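Local coordinates for MHC class I-like protein MILL2 (Mus musculus, PDB 6A97) that belongs to the MHC class I family and binds heparan sulfate proteoglycans on the surface of fibroblasts, at residues Glu107-Gly118 / Phe130-Phe140; Thr200-Thr208 / Leu280-Ala291. All coordinates share one frame; numbering follows the deposited sequence.

Contact 1 of 2, residues Glu107-Gly118 / Phe130-Phe140; sequences EEGLHTLQATLG and FWHLGYDGQNF
In the antiparallel hairpin of strands 113-121 and 127-135, part of the floor of the MHC class I-like platform, Thr-112 meets Asp-136 where a two-residue turn of type I' leads into the next strand. Asp-136 grips the approach to the first strand with both carboxylate oxygens: OD1 takes the backbone N of Thr-112 at 3.0 Å, while the syn lone pair of OD2 receives ND1 of His-111 at 2.8 Å, nearly straight (169°) and in the plane of the imidazole. The other ring nitrogen, NE2, donates to the carbonyl O of Glu-108, so the ring is pinned at both ends and its rotation is fixed. Tyr-135 OH sits over one face of this imidazole, 3.1 Å from His-111 CG; the two rings are nearly parallel but slid apart. A water donates to Thr-112 O and Gln-114 OE1 and accepts from Gly-137 N, tying the turn to the strand, while Gln-114 NE2 bonds to the backbone of another protein chain.

Farther along, Gln-114 with Gly-134, Thr-116 with His-132 and Gly-118 with Phe-130 are the hydrogen-bonded pairs of the hairpin. On the face of Ala-115 and Leu-117, toward helix 75-96, Leu-117 CD2 lies over the five-membered ring of Trp-131, 3.7 Å from its centroid, a CH-pi contact. Ala-115 CB presses on Leu-133 CD2 at a tight 3.5 Å. On the opposite face Phe-130, with CG held between backbone N and carbonyl carbon (chi1 62°), lays its ring over the backbone of Gly-118, whose CA is 4.1 Å from the centroid. There Thr-116 OG1 bonds to Asn-28 and Arg-26.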
# COMPACT_ATOMS: atom_id res chain seq x y z
N GLU A 107 42.02 -11.20 11.32
CA GLU A 107 41.82 -11.52 9.90
C GLU A 107 42.59 -10.57 8.98
O GLU A 107 42.64 -9.36 9.22
CB GLU A 107 40.33 -11.48 9.54
CG GLU A 107 39.48 -12.55 10.22
CD GLU A 107 39.91 -13.96 9.88
OE1 GLU A 107 40.38 -14.19 8.74
OE2 GLU A 107 39.76 -14.86 10.74
N GLU A 108 43.18 -11.13 7.94
CA GLU A 108 43.89 -10.35 6.93
C GLU A 108 42.91 -9.47 6.15
O GLU A 108 41.79 -9.88 5.88
CB GLU A 108 44.62 -11.28 5.98
CG GLU A 108 46.11 -11.01 5.85
CD GLU A 108 46.89 -12.28 5.60
OE1 GLU A 108 46.52 -13.04 4.67
OE2 GLU A 108 47.88 -12.53 6.33
N GLY A 109 43.35 -8.26 5.81
CA GLY A 109 42.56 -7.39 4.95
C GLY A 109 41.49 -6.57 5.64
O GLY A 109 41.51 -6.40 6.86
N LEU A 110 40.55 -6.06 4.85
CA LEU A 110 39.50 -5.19 5.35
C LEU A 110 38.18 -5.94 5.47
O LEU A 110 37.68 -6.49 4.49
CB LEU A 110 39.34 -3.97 4.43
CG LEU A 110 38.75 -2.67 4.99
CD1 LEU A 110 39.10 -1.51 4.08
CD2 LEU A 110 37.24 -2.76 5.19
N HIS A 111 37.61 -5.96 6.67
CA HIS A 111 36.36 -6.66 6.92
C HIS A 111 35.38 -5.81 7.71
O HIS A 111 35.77 -4.82 8.34
CB HIS A 111 36.62 -7.98 7.64
CG HIS A 111 37.54 -8.89 6.90
ND1 HIS A 111 37.09 -9.81 5.97
CD2 HIS A 111 38.89 -9.03 6.94
CE1 HIS A 111 38.12 -10.47 5.47
NE2 HIS A 111 39.22 -10.02 6.05
N THR A 112 34.11 -6.20 7.68
CA THR A 112 33.04 -5.41 8.29
C THR A 112 32.28 -6.18 9.36
O THR A 112 31.63 -7.19 9.07
CB THR A 112 32.03 -4.93 7.23
OG1 THR A 112 32.72 -4.37 6.11
CG2 THR A 112 31.08 -3.88 7.83
N LEU A 113 32.35 -5.71 10.61
CA LEU A 113 31.59 -6.31 11.70
C LEU A 113 30.41 -5.43 12.09
O LEU A 113 30.58 -4.25 12.39
CB LEU A 113 32.48 -6.55 12.92
CG LEU A 113 31.80 -7.21 14.12
CD1 LEU A 113 31.38 -8.65 13.78
CD2 LEU A 113 32.71 -7.17 15.34
N GLN A 114 29.22 -6.02 12.08
CA GLN A 114 27.99 -5.30 12.41
C GLN A 114 27.20 -6.03 13.47
O GLN A 114 27.31 -7.25 13.61
CB GLN A 114 27.11 -5.11 11.17
CG GLN A 114 27.73 -4.28 10.06
CD GLN A 114 26.98 -4.45 8.74
OE1 GLN A 114 27.37 -5.25 7.89
NE2 GLN A 114 25.89 -3.70 8.57
N ALA A 115 26.39 -5.29 14.21
CA ALA A 115 25.47 -5.91 15.15
C ALA A 115 24.15 -5.17 15.13
O ALA A 115 24.12 -3.95 15.00
CB ALA A 115 26.06 -5.90 16.57
N THR A 116 23.05 -5.90 15.23
CA THR A 116 21.78 -5.26 15.50
C THR A 116 21.17 -5.95 16.71
O THR A 116 21.22 -7.18 16.83
CB THR A 116 20.83 -5.27 14.29
OG1 THR A 116 19.68 -4.48 14.60
CG2 THR A 116 20.38 -6.70 13.90
N LEU A 117 20.62 -5.16 17.62
CA LEU A 117 20.13 -5.73 18.86
C LEU A 117 19.11 -4.81 19.48
O LEU A 117 19.02 -3.64 19.11
CB LEU A 117 21.30 -6.00 19.80
CG LEU A 117 22.12 -4.82 20.34
CD1 LEU A 117 21.68 -4.41 21.76
CD2 LEU A 117 23.61 -5.08 20.25
N GLY A 118 18.34 -5.33 20.42
CA GLY A 118 17.36 -4.52 21.10
C GLY A 118 16.19 -5.31 21.65
O GLY A 118 16.31 -6.51 21.88
N PHE A 130 16.35 -9.33 21.06
CA PHE A 130 17.06 -9.92 19.93
C PHE A 130 18.49 -9.41 19.86
O PHE A 130 18.79 -8.31 20.34
CB PHE A 130 16.32 -9.63 18.61
CG PHE A 130 16.22 -8.16 18.27
CD1 PHE A 130 15.16 -7.40 18.74
CD2 PHE A 130 17.18 -7.56 17.47
CE1 PHE A 130 15.07 -6.05 18.43
CE2 PHE A 130 17.08 -6.21 17.15
CZ PHE A 130 16.03 -5.46 17.63
N TRP A 131 19.37 -10.21 19.27
CA TRP A 131 20.76 -9.80 19.07
C TRP A 131 21.39 -10.60 17.94
O TRP A 131 21.56 -11.82 18.04
CB TRP A 131 21.56 -9.97 20.36
CG TRP A 131 22.91 -9.31 20.36
CD1 TRP A 131 23.73 -9.11 19.29
CD2 TRP A 131 23.59 -8.75 21.49
NE1 TRP A 131 24.88 -8.47 19.68
CE2 TRP A 131 24.82 -8.24 21.03
CE3 TRP A 131 23.28 -8.64 22.85
CZ2 TRP A 131 25.74 -7.62 21.88
CZ3 TRP A 131 24.20 -8.03 23.70
CH2 TRP A 131 25.41 -7.53 23.21
N HIS A 132 21.72 -9.91 16.85
CA HIS A 132 22.36 -10.54 15.70
C HIS A 132 23.70 -9.89 15.38
O HIS A 132 23.86 -8.68 15.54
CB HIS A 132 21.45 -10.46 14.46
CG HIS A 132 20.04 -10.90 14.71
ND1 HIS A 132 19.65 -12.22 14.63
CD2 HIS A 132 18.93 -10.19 15.02
CE1 HIS A 132 18.36 -12.31 14.89
NE2 HIS A 132 17.90 -11.09 15.13
N LEU A 133 24.66 -10.69 14.93
CA LEU A 133 25.91 -10.16 14.42
C LEU A 133 26.02 -10.44 12.93
O LEU A 133 25.53 -11.47 12.45
CB LEU A 133 27.11 -10.76 15.16
CG LEU A 133 27.19 -10.60 16.67
CD1 LEU A 133 28.39 -11.35 17.22
CD2 LEU A 133 27.30 -9.13 17.02
N GLY A 134 26.66 -9.54 12.21
CA GLY A 134 26.88 -9.70 10.79
C GLY A 134 28.34 -9.50 10.48
O GLY A 134 29.00 -8.64 11.06
N TYR A 135 28.86 -10.30 9.55
CA TYR A 135 30.26 -10.21 9.17
C TYR A 135 30.37 -10.18 7.65
O TYR A 135 29.83 -11.06 6.98
CB TYR A 135 31.06 -11.39 9.74
CG TYR A 135 32.55 -11.24 9.58
CD1 TYR A 135 33.24 -10.23 10.25
CD2 TYR A 135 33.27 -12.09 8.76
CE1 TYR A 135 34.61 -10.09 10.10
CE2 TYR A 135 34.64 -11.95 8.61
CZ TYR A 135 35.30 -10.95 9.28
OH TYR A 135 36.66 -10.81 9.14
N ASP A 136 31.04 -9.16 7.14
CA ASP A 136 31.17 -8.94 5.70
C ASP A 136 29.82 -9.00 4.99
O ASP A 136 29.71 -9.57 3.90
CB ASP A 136 32.15 -9.95 5.09
CG ASP A 136 33.60 -9.61 5.41
OD1 ASP A 136 33.88 -8.42 5.69
OD2 ASP A 136 34.45 -10.52 5.37
N GLY A 137 28.81 -8.40 5.60
CA GLY A 137 27.51 -8.26 4.98
C GLY A 137 26.64 -9.51 4.99
O GLY A 137 25.58 -9.53 4.35
N GLN A 138 27.07 -10.54 5.71
CA GLN A 138 26.29 -11.77 5.80
C GLN A 138 25.94 -12.08 7.26
O GLN A 138 26.67 -11.68 8.17
CB GLN A 138 27.07 -12.95 5.20
CG GLN A 138 27.44 -12.76 3.74
CD GLN A 138 26.23 -12.65 2.83
OE1 GLN A 138 25.22 -13.33 3.02
NE2 GLN A 138 26.32 -11.78 1.83
N ASN A 139 24.82 -12.77 7.48
CA ASN A 139 24.50 -13.31 8.80
C ASN A 139 25.70 -14.04 9.38
O ASN A 139 26.41 -14.73 8.66
CB ASN A 139 23.30 -14.26 8.72
CG ASN A 139 22.02 -13.56 8.34
OD1 ASN A 139 21.93 -12.33 8.41
ND2 ASN A 139 21.02 -14.33 7.94
N PHE A 140 25.91 -13.86 10.68
CA PHE A 140 27.09 -14.39 11.35
C PHE A 140 26.65 -15.18 12.58
O PHE A 140 26.71 -16.41 12.60
CB PHE A 140 28.05 -13.25 11.73
CG PHE A 140 29.25 -13.67 12.53
CD1 PHE A 140 29.77 -14.95 12.43
CD2 PHE A 140 29.87 -12.77 13.39
CE1 PHE A 140 30.88 -15.33 13.18
CE2 PHE A 140 30.99 -13.14 14.13
CZ PHE A 140 31.49 -14.42 14.02
O HOH W 1 28.89 -7.22 8.17
O HOH W 2 33.37 -6.30 4.20

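Contact 2 of 2, residues Thr200-Thr208 / Leu280-Ala291; sequences TGPPMVTVT and LRHGNHSIMQTA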
# COMPACT_ATOMS: atom_id res chain seq x y z
N THR A 200 2.81 18.93 12.37
CA THR A 200 2.15 17.70 11.97
C THR A 200 1.63 17.81 10.53
O THR A 200 2.41 17.97 9.59
CB THR A 200 0.99 17.34 12.94
OG1 THR A 200 -0.21 18.01 12.53
CG2 THR A 200 1.34 17.76 14.36
N GLY A 201 0.31 17.71 10.37
CA GLY A 201 -0.30 17.83 9.06
C GLY A 201 -0.65 16.49 8.46
O GLY A 201 -0.11 15.46 8.86
N PRO A 202 -1.57 16.49 7.49
CA PRO A 202 -1.98 15.26 6.80
C PRO A 202 -1.04 14.91 5.65
O PRO A 202 -0.32 15.78 5.17
CB PRO A 202 -3.37 15.62 6.27
CG PRO A 202 -3.26 17.08 5.97
CD PRO A 202 -2.34 17.66 7.03
N PRO A 203 -1.04 13.64 5.22
CA PRO A 203 -0.32 13.27 4.00
C PRO A 203 -0.90 13.99 2.79
O PRO A 203 -2.03 14.46 2.85
CB PRO A 203 -0.55 11.76 3.88
CG PRO A 203 -1.05 11.32 5.22
CD PRO A 203 -1.77 12.50 5.80
N MET A 204 -0.13 14.09 1.71
CA MET A 204 -0.65 14.66 0.48
C MET A 204 -0.20 13.83 -0.71
O MET A 204 0.81 13.13 -0.65
CB MET A 204 -0.20 16.11 0.32
CG MET A 204 1.27 16.27 -0.03
SD MET A 204 1.68 17.97 -0.46
CE MET A 204 0.85 18.13 -2.04
N VAL A 205 -0.96 13.90 -1.80
CA VAL A 205 -0.65 13.15 -3.01
C VAL A 205 -0.58 14.09 -4.20
O VAL A 205 -1.39 15.00 -4.32
CB VAL A 205 -1.70 12.06 -3.27
CG1 VAL A 205 -1.45 11.38 -4.61
CG2 VAL A 205 -1.69 11.04 -2.15
N THR A 206 0.41 13.88 -5.07
CA THR A 206 0.45 14.57 -6.35
C THR A 206 0.48 13.55 -7.49
O THR A 206 0.98 12.44 -7.33
CB THR A 206 1.67 15.49 -6.47
OG1 THR A 206 2.87 14.70 -6.49
CG2 THR A 206 1.73 16.48 -5.31
N VAL A 207 -0.05 13.95 -8.64
CA VAL A 207 0.03 13.13 -9.84
C VAL A 207 0.62 13.96 -10.97
O VAL A 207 0.11 15.04 -11.27
CB VAL A 207 -1.35 12.59 -10.26
CG1 VAL A 207 -1.26 11.89 -11.61
CG2 VAL A 207 -1.91 11.66 -9.20
N THR A 208 1.69 13.47 -11.58
CA THR A 208 2.28 14.15 -12.72
C THR A 208 2.26 13.26 -13.95
O THR A 208 2.24 12.03 -13.84
CB THR A 208 3.73 14.59 -12.43
OG1 THR A 208 4.54 13.44 -12.18
CG2 THR A 208 3.78 15.53 -11.24
N LEU A 280 -3.83 6.62 -2.02
CA LEU A 280 -2.90 6.47 -0.91
C LEU A 280 -3.61 6.02 0.36
O LEU A 280 -4.63 6.59 0.74
CB LEU A 280 -2.15 7.78 -0.64
CG LEU A 280 -1.40 7.82 0.70
CD1 LEU A 280 -0.14 6.97 0.65
CD2 LEU A 280 -1.09 9.26 1.13
N ARG A 281 -3.06 5.00 1.01
CA ARG A 281 -3.45 4.66 2.37
C ARG A 281 -2.28 4.92 3.31
O ARG A 281 -1.18 4.39 3.11
CB ARG A 281 -3.91 3.20 2.47
CG ARG A 281 -3.90 2.64 3.88
CD ARG A 281 -5.10 3.13 4.68
NE ARG A 281 -5.03 2.73 6.09
CZ ARG A 281 -5.39 1.53 6.54
NH1 ARG A 281 -5.85 0.61 5.71
NH2 ARG A 281 -5.30 1.26 7.84
N HIS A 282 -2.50 5.73 4.33
CA HIS A 282 -1.47 5.99 5.34
C HIS A 282 -2.11 6.28 6.67
O HIS A 282 -2.80 7.29 6.83
CB HIS A 282 -0.57 7.16 4.93
CG HIS A 282 0.41 7.56 5.99
ND1 HIS A 282 1.39 6.71 6.45
CD2 HIS A 282 0.54 8.71 6.69
CE1 HIS A 282 2.09 7.33 7.39
NE2 HIS A 282 1.59 8.54 7.56
N GLY A 283 -1.88 5.40 7.64
CA GLY A 283 -2.50 5.53 8.94
C GLY A 283 -4.00 5.45 8.81
O GLY A 283 -4.54 4.48 8.27
N ASN A 284 -4.69 6.48 9.28
CA ASN A 284 -6.14 6.51 9.21
C ASN A 284 -6.64 7.18 7.94
O ASN A 284 -7.84 7.23 7.70
CB ASN A 284 -6.73 7.23 10.43
CG ASN A 284 -6.38 6.55 11.74
OD1 ASN A 284 -6.01 5.38 11.77
ND2 ASN A 284 -6.51 7.29 12.83
N HIS A 285 -5.70 7.69 7.14
CA HIS A 285 -6.04 8.43 5.92
C HIS A 285 -6.18 7.55 4.69
O HIS A 285 -5.40 6.62 4.48
CB HIS A 285 -4.97 9.49 5.63
CG HIS A 285 -4.79 10.51 6.71
ND1 HIS A 285 -5.33 11.78 6.64
CD2 HIS A 285 -4.13 10.45 7.89
CE1 HIS A 285 -5.01 12.45 7.72
NE2 HIS A 285 -4.28 11.67 8.50
N SER A 286 -7.17 7.88 3.86
CA SER A 286 -7.22 7.37 2.50
C SER A 286 -7.46 8.56 1.59
O SER A 286 -8.40 9.33 1.78
CB SER A 286 -8.31 6.31 2.32
OG SER A 286 -8.40 5.92 0.96
N ILE A 287 -6.57 8.73 0.61
CA ILE A 287 -6.62 9.86 -0.30
C ILE A 287 -6.56 9.36 -1.73
O ILE A 287 -5.75 8.49 -2.04
CB ILE A 287 -5.45 10.84 -0.06
CG1 ILE A 287 -5.40 11.30 1.39
CG2 ILE A 287 -5.55 12.04 -1.00
CD1 ILE A 287 -4.26 12.25 1.70
N MET A 288 -7.40 9.90 -2.60
CA MET A 288 -7.35 9.52 -4.01
C MET A 288 -7.25 10.73 -4.92
O MET A 288 -7.92 11.74 -4.72
CB MET A 288 -8.59 8.69 -4.38
CG MET A 288 -8.51 8.08 -5.77
SD MET A 288 -9.40 6.52 -5.89
CE MET A 288 -11.08 7.07 -5.63
N GLN A 289 -6.38 10.63 -5.93
CA GLN A 289 -6.30 11.68 -6.94
C GLN A 289 -6.32 11.08 -8.34
O GLN A 289 -5.56 10.16 -8.64
CB GLN A 289 -5.05 12.53 -6.75
CG GLN A 289 -4.93 13.64 -7.78
CD GLN A 289 -4.04 14.77 -7.31
OE1 GLN A 289 -3.81 14.94 -6.12
NE2 GLN A 289 -3.54 15.55 -8.26
N THR A 290 -7.18 11.63 -9.19
CA THR A 290 -7.33 11.17 -10.57
C THR A 290 -6.38 11.93 -11.49
O THR A 290 -6.16 13.13 -11.33
CB THR A 290 -8.78 11.35 -11.06
OG1 THR A 290 -9.67 10.67 -10.16
CG2 THR A 290 -8.96 10.79 -12.47
N ALA A 291 -5.80 11.21 -12.46
CA ALA A 291 -4.89 11.82 -13.42
C ALA A 291 -5.65 12.61 -14.47
O ALA A 291 -6.75 12.23 -14.87
CB ALA A 291 -4.03 10.75 -14.08
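This is a face-to-face packing between the two sheets of the immunoglobulin C1-type domain, alpha-3: strand 204-210 edges one sheet, and strands 276-282 and 285-290 form a hairpin of the other. No clear hydrogen bond crosses between the segments. The axes of strands 204-208 and 285-290 run 7.5 Å apart at their closest, inclined by 18°, a spacing filled by side chains from both sheets of the sandwich.

Val-205 occupies the middle. Its CG2 branch, anti to the carbonyl carbon, slides past Leu-280 in the opposite direction and comes 3.6 Å from Leu-280 CB, with Ile-287 CG2 also near; Val-205 touches Cys-221 as well, one half of the domain's disulfide. Toward the C-terminal end, Val-207 CG1 meets the methyl of Ala-291 at 3.9 Å, and its CG2 passes the aliphatic part of the extended Gln-289 side chain.

At the other end Pro-203 lies across the inner face of the hairpin, touching side chains of both its strands. Its CB rests on Leu-280 CD2 at 3.8 Å, and its CG approaches the His-282 ring at the edge, 3.4 Å from CD2. That imidazole is held by its two nitrogens, ND1 to Glu-230 O and NE2 to the backbone N of Tyr-227, which fixes the edge offered to the proline. His-285, whose strand pairs with a strand of another protein chain, turns a ring face to the same proline: Pro-203 CD stands 3.6 Å from the ring centroid and only 1° off the ring normal, a CH-pi contact.

Overall arrangement
The two contacts illustrate how a class I-like chain combines two unlike beta architectures. Contact 1 comes first along the chain and joins neighbouring strands within the eight-stranded platform sheet; contact 2 follows it and joins opposing sheets of the immunoglobulin domain. Their centres are 39 Å apart and their nearest atoms about 22 Å, on opposite sides of the chain's centre, with no sheet in common. Helices 158-167 and 171-193 lie between them in sequence. Chains of other proteins come within reach of each contact, and at 285-287 a strand of one of them extends the sheet by antiparallel pairing. Platform and immunoglobulin domain are thus separate units, each packed within itself and each meeting other chains.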